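Local structure of GH62 arabinofuranosidase (Podospora anserina, 4N4B) at residues H59-A63 with I133-W139; N72-F76 with T88-D93. The protein probably hydrolyses terminal alpha-L-arabinofuranoside residues of xylan, as an alpha-L-arabinofuranosidase of glycoside hydrolase family 62. All blocks are in the same frame, centred on the assembly; numbering follows the deposited sequence.

Contact 1 (H59-A63 with I133-W139); sequences HHVFA and INNPKGW
Phe62 and Ile133 meet where a strand of one propeller blade faces a loop of the next, and they illustrate how a strand and a loop of neighbouring blades can be held together largely by side-chain packing. CG1 of Ile133 comes to the rim of the phenyl ring near its plane, 4.0 Å from Phe62 CZ. Ile133 is stretched out: CG1 lies anti to the backbone N (chi1 -164°) and CD1 continues the extended line, which sends CG1 to Phe62 and CD1 to the base of the His60 side chain, 3.9 Å from His60 CB. The other branch, CG2, sits over one face of the imidazole, a CH-pi contact with CG2 4.2 Å from the centroid of the His60 ring. Phe62 CZ also lies 3.6 Å from Trp139 CZ2, and Phe62 CE2 is equally near Trp139 NE1. The phenyl and the six-membered indole ring have almost perpendicular planes (89°), yet the approach is oblique. The CG of Phe62 stands beside its own backbone N, opposite the carbonyl carbon (chi1 -56°), and this carries the ring between Ile133 and Trp139. Leu118 of strand 115-121 and Leu92 also touch the Phe62 side chain. Were Phe62 replaced by alanine, Ile133 CG1 and Trp139 CZ2 would probably lose their shared partner and a gap would open between sheet and loop. With four of the five touching residues buried, cohesion here comes mainly from shape and apolar contact, which depends on close fit more than on direction.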
loop_
_atom_site.group_PDB
_atom_site.type_symbol
_atom_site.label_atom_id
_atom_site.label_comp_id
_atom_site.label_asym_id
_atom_site.label_seq_id
_atom_site.Cartn_x
_atom_site.Cartn_y
_atom_site.Cartn_z
ATOM N N HIS A 59 -14.324 -2.367 8.786
ATOM C CA HIS A 59 -12.996 -2.270 8.140
ATOM C C HIS A 59 -12.288 -3.594 8.225
ATOM O O HIS A 59 -12.315 -4.296 9.208
ATOM C CB HIS A 59 -12.107 -1.272 8.921
ATOM C CG HIS A 59 -12.599 0.135 8.895
ATOM N ND1 HIS A 59 -13.469 0.608 9.873
ATOM C CD2 HIS A 59 -12.389 1.230 8.055
ATOM C CE1 HIS A 59 -13.737 1.890 9.646
ATOM N NE2 HIS A 59 -13.108 2.294 8.566
ATOM N N HIS A 60 -11.631 -3.947 7.132
ATOM C CA HIS A 60 -10.787 -5.106 7.010
ATOM C C HIS A 60 -9.383 -4.622 6.640
ATOM O O HIS A 60 -9.229 -3.925 5.627
ATOM C CB HIS A 60 -11.324 -6.020 5.830
ATOM C CG HIS A 60 -12.669 -6.614 6.155
ATOM N ND1 HIS A 60 -13.885 -6.055 5.835
ATOM C CD2 HIS A 60 -12.868 -7.744 6.791
ATOM C CE1 HIS A 60 -14.831 -6.906 6.276
ATOM N NE2 HIS A 60 -14.231 -7.914 6.885
ATOM N N VAL A 61 -8.407 -5.026 7.463
ATOM C CA VAL A 61 -6.999 -4.609 7.264
ATOM C C VAL A 61 -6.165 -5.756 7.185
ATOM O O VAL A 61 -6.174 -6.708 7.972
ATOM C CB VAL A 61 -6.569 -3.658 8.397
ATOM C CG1 VAL A 61 -5.147 -3.135 8.139
ATOM C CG2 VAL A 61 -7.501 -2.479 8.525
ATOM N N PHE A 62 -5.164 -5.683 6.229
ATOM C CA PHE A 62 -4.019 -6.584 6.230
ATOM C C PHE A 62 -2.762 -5.720 6.316
ATOM O O PHE A 62 -2.702 -4.663 5.744
ATOM C CB PHE A 62 -3.943 -7.514 4.982
ATOM C CG PHE A 62 -5.192 -8.327 4.803
ATOM C CD1 PHE A 62 -6.380 -7.789 4.275
ATOM C CD2 PHE A 62 -5.160 -9.637 5.119
ATOM C CE1 PHE A 62 -7.512 -8.631 4.178
ATOM C CE2 PHE A 62 -6.286 -10.473 4.955
ATOM C CZ PHE A 62 -7.428 -9.935 4.443
ATOM N N ALA A 63 -1.772 -6.261 7.058
ATOM C CA ALA A 63 -0.565 -5.469 7.281
ATOM C C ALA A 63 0.614 -6.418 7.360
ATOM O O ALA A 63 0.507 -7.616 7.581
ATOM C CB ALA A 63 -0.712 -4.626 8.546
ATOM N N ILE A 133 -13.268 -13.111 2.835
ATOM C CA ILE A 133 -12.277 -12.219 3.514
ATOM C C ILE A 133 -12.330 -12.392 5.020
ATOM O O ILE A 133 -11.324 -12.090 5.713
ATOM C CB ILE A 133 -12.541 -10.805 3.077
ATOM C CG1 ILE A 133 -11.301 -9.919 3.434
ATOM C CG2 ILE A 133 -13.813 -10.198 3.674
ATOM C CD1 ILE A 133 -11.423 -8.550 2.860
ATOM N N ASN A 134 -13.461 -12.843 5.586
ATOM C CA ASN A 134 -13.517 -12.980 7.037
ATOM C C ASN A 134 -12.777 -14.178 7.587
ATOM O O ASN A 134 -12.621 -14.322 8.817
ATOM C CB ASN A 134 -15.003 -13.158 7.455
ATOM C CG ASN A 134 -15.825 -11.998 7.095
ATOM O OD1 ASN A 134 -16.641 -12.035 6.126
ATOM N ND2 ASN A 134 -15.637 -10.942 7.720
ATOM N N ASN A 135 -12.238 -15.079 6.728
ATOM C CA ASN A 135 -11.568 -16.245 7.148
ATOM C C ASN A 135 -10.010 -16.047 6.951
ATOM O O ASN A 135 -9.471 -16.421 5.853
ATOM C CB ASN A 135 -12.012 -17.474 6.348
ATOM C CG ASN A 135 -11.262 -18.728 6.746
ATOM O OD1 ASN A 135 -10.632 -18.784 7.822
ATOM N ND2 ASN A 135 -11.277 -19.728 5.859
ATOM N N PRO A 136 -9.300 -15.650 7.958
ATOM C CA PRO A 136 -7.832 -15.452 7.776
ATOM C C PRO A 136 -7.159 -16.757 7.628
ATOM O O PRO A 136 -5.957 -16.757 7.228
ATOM C CB PRO A 136 -7.399 -14.744 9.037
ATOM C CG PRO A 136 -8.490 -15.073 10.024
ATOM C CD PRO A 136 -9.753 -15.216 9.287
ATOM N N LYS A 137 -7.692 -17.937 7.911
ATOM C CA LYS A 137 -7.096 -19.195 7.662
ATOM C C LYS A 137 -7.263 -19.705 6.242
ATOM O O LYS A 137 -6.675 -20.749 5.939
ATOM C CB LYS A 137 -7.594 -20.245 8.660
ATOM C CG LYS A 137 -7.248 -19.869 10.116
ATOM C CD LYS A 137 -7.576 -20.968 11.097
ATOM C CE LYS A 137 -6.371 -21.799 11.319
ATOM N NZ LYS A 137 -6.754 -22.956 12.190
ATOM N N GLY A 138 -8.001 -19.015 5.430
ATOM C CA GLY A 138 -8.342 -19.462 4.093
ATOM C C GLY A 138 -7.430 -19.055 2.978
ATOM O O GLY A 138 -7.567 -19.517 1.860
ATOM N N TRP A 139 -6.420 -18.235 3.237
ATOM C CA TRP A 139 -5.594 -17.697 2.148
ATOM C C TRP A 139 -4.646 -18.807 1.635
ATOM O O TRP A 139 -3.927 -19.450 2.404
ATOM C CB TRP A 139 -4.823 -16.511 2.720
ATOM C CG TRP A 139 -5.666 -15.350 3.021
ATOM C CD1 TRP A 139 -6.212 -14.985 4.237
ATOM C CD2 TRP A 139 -6.294 -14.483 2.047
ATOM N NE1 TRP A 139 -7.044 -13.926 4.066
ATOM C CE2 TRP A 139 -7.158 -13.596 2.740
ATOM C CE3 TRP A 139 -6.213 -14.394 0.652
ATOM C CZ2 TRP A 139 -7.883 -12.644 2.050
ATOM C CZ3 TRP A 139 -6.913 -13.437 0.014
ATOM C CH2 TRP A 139 -7.763 -12.584 0.695
#

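Contact 2 (N72-F76 with T88-D93)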
loop_
_atom_site.group_PDB
_atom_site.type_symbol
_atom_site.label_atom_id
_atom_site.label_comp_id
_atom_site.label_asym_id
_atom_site.label_seq_id
_atom_site.Cartn_x
_atom_site.Cartn_y
_atom_site.Cartn_z
ATOM N N ASN A 72 6.120 -11.095 7.897
ATOM C CA ASN A 72 4.982 -11.874 7.474
ATOM C C ASN A 72 3.737 -10.970 7.533
ATOM O O ASN A 72 3.854 -9.840 7.498
ATOM C CB ASN A 72 4.920 -13.199 8.297
ATOM C CG ASN A 72 4.142 -14.333 7.606
ATOM O OD1 ASN A 72 2.974 -14.336 7.660
ATOM N ND2 ASN A 72 4.810 -15.320 7.115
ATOM N N LEU A 73 2.562 -11.596 7.512
ATOM C CA LEU A 73 1.317 -10.869 7.339
ATOM C C LEU A 73 0.290 -11.065 8.448
ATOM O O LEU A 73 0.200 -12.108 8.992
ATOM C CB LEU A 73 0.668 -11.211 5.989
ATOM C CG LEU A 73 1.506 -10.892 4.755
ATOM C CD1 LEU A 73 0.752 -11.316 3.526
ATOM C CD2 LEU A 73 1.770 -9.407 4.610
ATOM N N VAL A 74 -0.476 -10.021 8.722
ATOM C CA VAL A 74 -1.525 -10.114 9.736
ATOM C C VAL A 74 -2.816 -9.504 9.201
ATOM O O VAL A 74 -2.766 -8.582 8.448
ATOM C CB VAL A 74 -1.065 -9.455 11.071
ATOM C CG1 VAL A 74 -0.880 -7.915 10.927
ATOM C CG2 VAL A 74 -2.030 -9.747 12.224
ATOM N N TYR A 75 -3.945 -10.069 9.647
ATOM C CA TYR A 75 -5.321 -9.549 9.363
ATOM C C TYR A 75 -5.965 -9.093 10.654
ATOM O O TYR A 75 -5.832 -9.740 11.716
ATOM C CB TYR A 75 -6.165 -10.690 8.798
ATOM C CG TYR A 75 -7.637 -10.367 8.632
ATOM C CD1 TYR A 75 -8.104 -9.456 7.720
ATOM C CD2 TYR A 75 -8.567 -10.973 9.483
ATOM C CE1 TYR A 75 -9.418 -9.142 7.640
ATOM C CE2 TYR A 75 -9.936 -10.728 9.392
ATOM C CZ TYR A 75 -10.341 -9.823 8.509
ATOM O OH TYR A 75 -11.724 -9.528 8.375
ATOM N N PHE A 76 -6.647 -8.002 10.597
ATOM C CA PHE A 76 -7.501 -7.558 11.702
ATOM C C PHE A 76 -8.635 -6.747 11.176
ATOM O O PHE A 76 -8.641 -6.226 10.050
ATOM C CB PHE A 76 -6.681 -6.877 12.802
ATOM C CG PHE A 76 -5.879 -5.682 12.359
ATOM C CD1 PHE A 76 -4.629 -5.881 11.771
ATOM C CD2 PHE A 76 -6.361 -4.389 12.509
ATOM C CE1 PHE A 76 -3.883 -4.750 11.347
ATOM C CE2 PHE A 76 -5.573 -3.318 12.080
ATOM C CZ PHE A 76 -4.373 -3.510 11.501
ATOM N N THR A 88 -8.276 -8.008 17.475
ATOM C CA THR A 88 -7.529 -9.229 17.495
ATOM C C THR A 88 -6.680 -9.371 16.201
ATOM O O THR A 88 -7.163 -9.174 15.114
ATOM C CB THR A 88 -8.472 -10.436 17.624
ATOM O OG1 THR A 88 -9.108 -10.229 18.944
ATOM C CG2 THR A 88 -7.767 -11.767 17.562
ATOM N N PHE A 89 -5.460 -9.794 16.393
ATOM C CA PHE A 89 -4.596 -10.066 15.249
ATOM C C PHE A 89 -4.745 -11.537 14.818
ATOM O O PHE A 89 -4.648 -12.418 15.623
ATOM C CB PHE A 89 -3.134 -9.831 15.637
ATOM C CG PHE A 89 -2.679 -8.404 15.528
ATOM C CD1 PHE A 89 -3.522 -7.396 15.208
ATOM C CD2 PHE A 89 -1.390 -8.114 15.777
ATOM C CE1 PHE A 89 -3.068 -6.116 15.136
ATOM C CE2 PHE A 89 -0.916 -6.841 15.712
ATOM C CZ PHE A 89 -1.761 -5.837 15.392
ATOM N N TYR A 90 -5.003 -11.746 13.543
ATOM C CA TYR A 90 -5.040 -13.067 12.954
ATOM C C TYR A 90 -3.869 -13.200 12.005
ATOM O O TYR A 90 -3.845 -12.639 11.019
ATOM C CB TYR A 90 -6.369 -13.359 12.237
ATOM C CG TYR A 90 -7.574 -13.235 13.154
ATOM C CD1 TYR A 90 -7.945 -14.269 13.922
ATOM C CD2 TYR A 90 -8.267 -12.086 13.263
ATOM C CE1 TYR A 90 -9.022 -14.177 14.785
ATOM C CE2 TYR A 90 -9.356 -11.981 14.121
ATOM C CZ TYR A 90 -9.713 -13.053 14.864
ATOM O OH TYR A 90 -10.789 -12.869 15.727
ATOM N N TYR A 91 -2.892 -13.956 12.433
ATOM C CA TYR A 91 -1.660 -14.093 11.698
ATOM C C TYR A 91 -1.826 -15.057 10.515
ATOM O O TYR A 91 -2.275 -16.145 10.654
ATOM C CB TYR A 91 -0.567 -14.580 12.664
ATOM C CG TYR A 91 -0.220 -13.536 13.742
ATOM C CD1 TYR A 91 0.528 -12.445 13.439
ATOM C CD2 TYR A 91 -0.666 -13.678 15.038
ATOM C CE1 TYR A 91 0.810 -11.498 14.372
ATOM C CE2 TYR A 91 -0.356 -12.718 15.987
ATOM C CZ TYR A 91 0.399 -11.645 15.652
ATOM O OH TYR A 91 0.718 -10.719 16.606
ATOM N N LEU A 92 -1.453 -14.592 9.350
ATOM C CA LEU A 92 -1.698 -15.360 8.140
ATOM C C LEU A 92 -0.749 -16.529 7.951
ATOM O O LEU A 92 -0.976 -17.356 7.132
ATOM C CB LEU A 92 -1.721 -14.467 6.897
ATOM C CG LEU A 92 -2.733 -13.328 6.879
ATOM C CD1 LEU A 92 -2.886 -12.847 5.437
ATOM C CD2 LEU A 92 -4.123 -13.762 7.416
ATOM N N ASP A 93 0.270 -16.599 8.796
ATOM C CA ASP A 93 1.105 -17.810 8.776
ATOM C C ASP A 93 0.360 -19.049 9.257
ATOM O O ASP A 93 0.869 -20.148 9.076
ATOM C CB ASP A 93 2.444 -17.633 9.482
ATOM C CG ASP A 93 2.358 -17.417 10.961
ATOM O OD1 ASP A 93 1.284 -17.543 11.549
ATOM O OD2 ASP A 93 3.415 -17.100 11.579
HETATM O O HOH W 1 1.808 -14.128 10.167
#
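The amides of Tyr75 and Tyr90 satisfy each other's carbonyls, a reciprocal pair that fixes the register of the two strands. Tyr75 N gives its hydrogen to Tyr90 O at 2.9 Å, and Tyr90 N returns one to Tyr75 O at 2.8 Å, nearly in line with the carbonyl bond. Two residues back from Tyr75, Leu73 O accepts from Leu92 N at 3.0 Å and also from a water. That water donates to Asn72 OD1 as well and accepts a longer bond from Asp93 N (3.2 Å), bridging the segments where direct pairing stops. Asn72 OD1 thus takes two hydrogens, the second from Leu73 N (2.8 Å), while its ND2 is held by the carbonyls of Gly98 and Gly100. Asp93 turns its carboxylate to a salt bridge with Arg42, and Tyr91 OH bonds to Asp40. Apolar groups flank the backbone bonds: Val74 CG2, anti to the backbone N, packs 3.6 Å from Phe89 CB, and Phe89 CE1 lies over one face of the Phe76 ring. Val74 with Tyr91 is a non-hydrogen-bonded pair, Tyr75 with Tyr90 a hydrogen-bonded one; this is the alternation of antiparallel pairing, here in a hairpin of strands 70-78 and 90-91 that closes the outer edge of a four-stranded propeller blade.

How the contacts relate
The two contacts lie on the same side of the chain's centre, their own centres about 8 Å apart, and share one four-stranded antiparallel sheet. Strands 58-67 and 70-78 are successive in sequence and adjacent in that sheet, with probable backbone hydrogen bonds from Val74 N to Ala63 O and from Val61 N to Phe76 O. Along the chain, contact 2 is nested within the loop that contact 1 closes. Contact 2 adds the outermost strand of the blade, 90-91, whereas contact 1 ties the blade to the loop between strands 125-130 and 143-144 of the following one. Leu92 belongs to both settings, touching Phe62 and Trp139. Together they exemplify how a beta-propeller combines hydrogen-bonded blades with apolar seams between them.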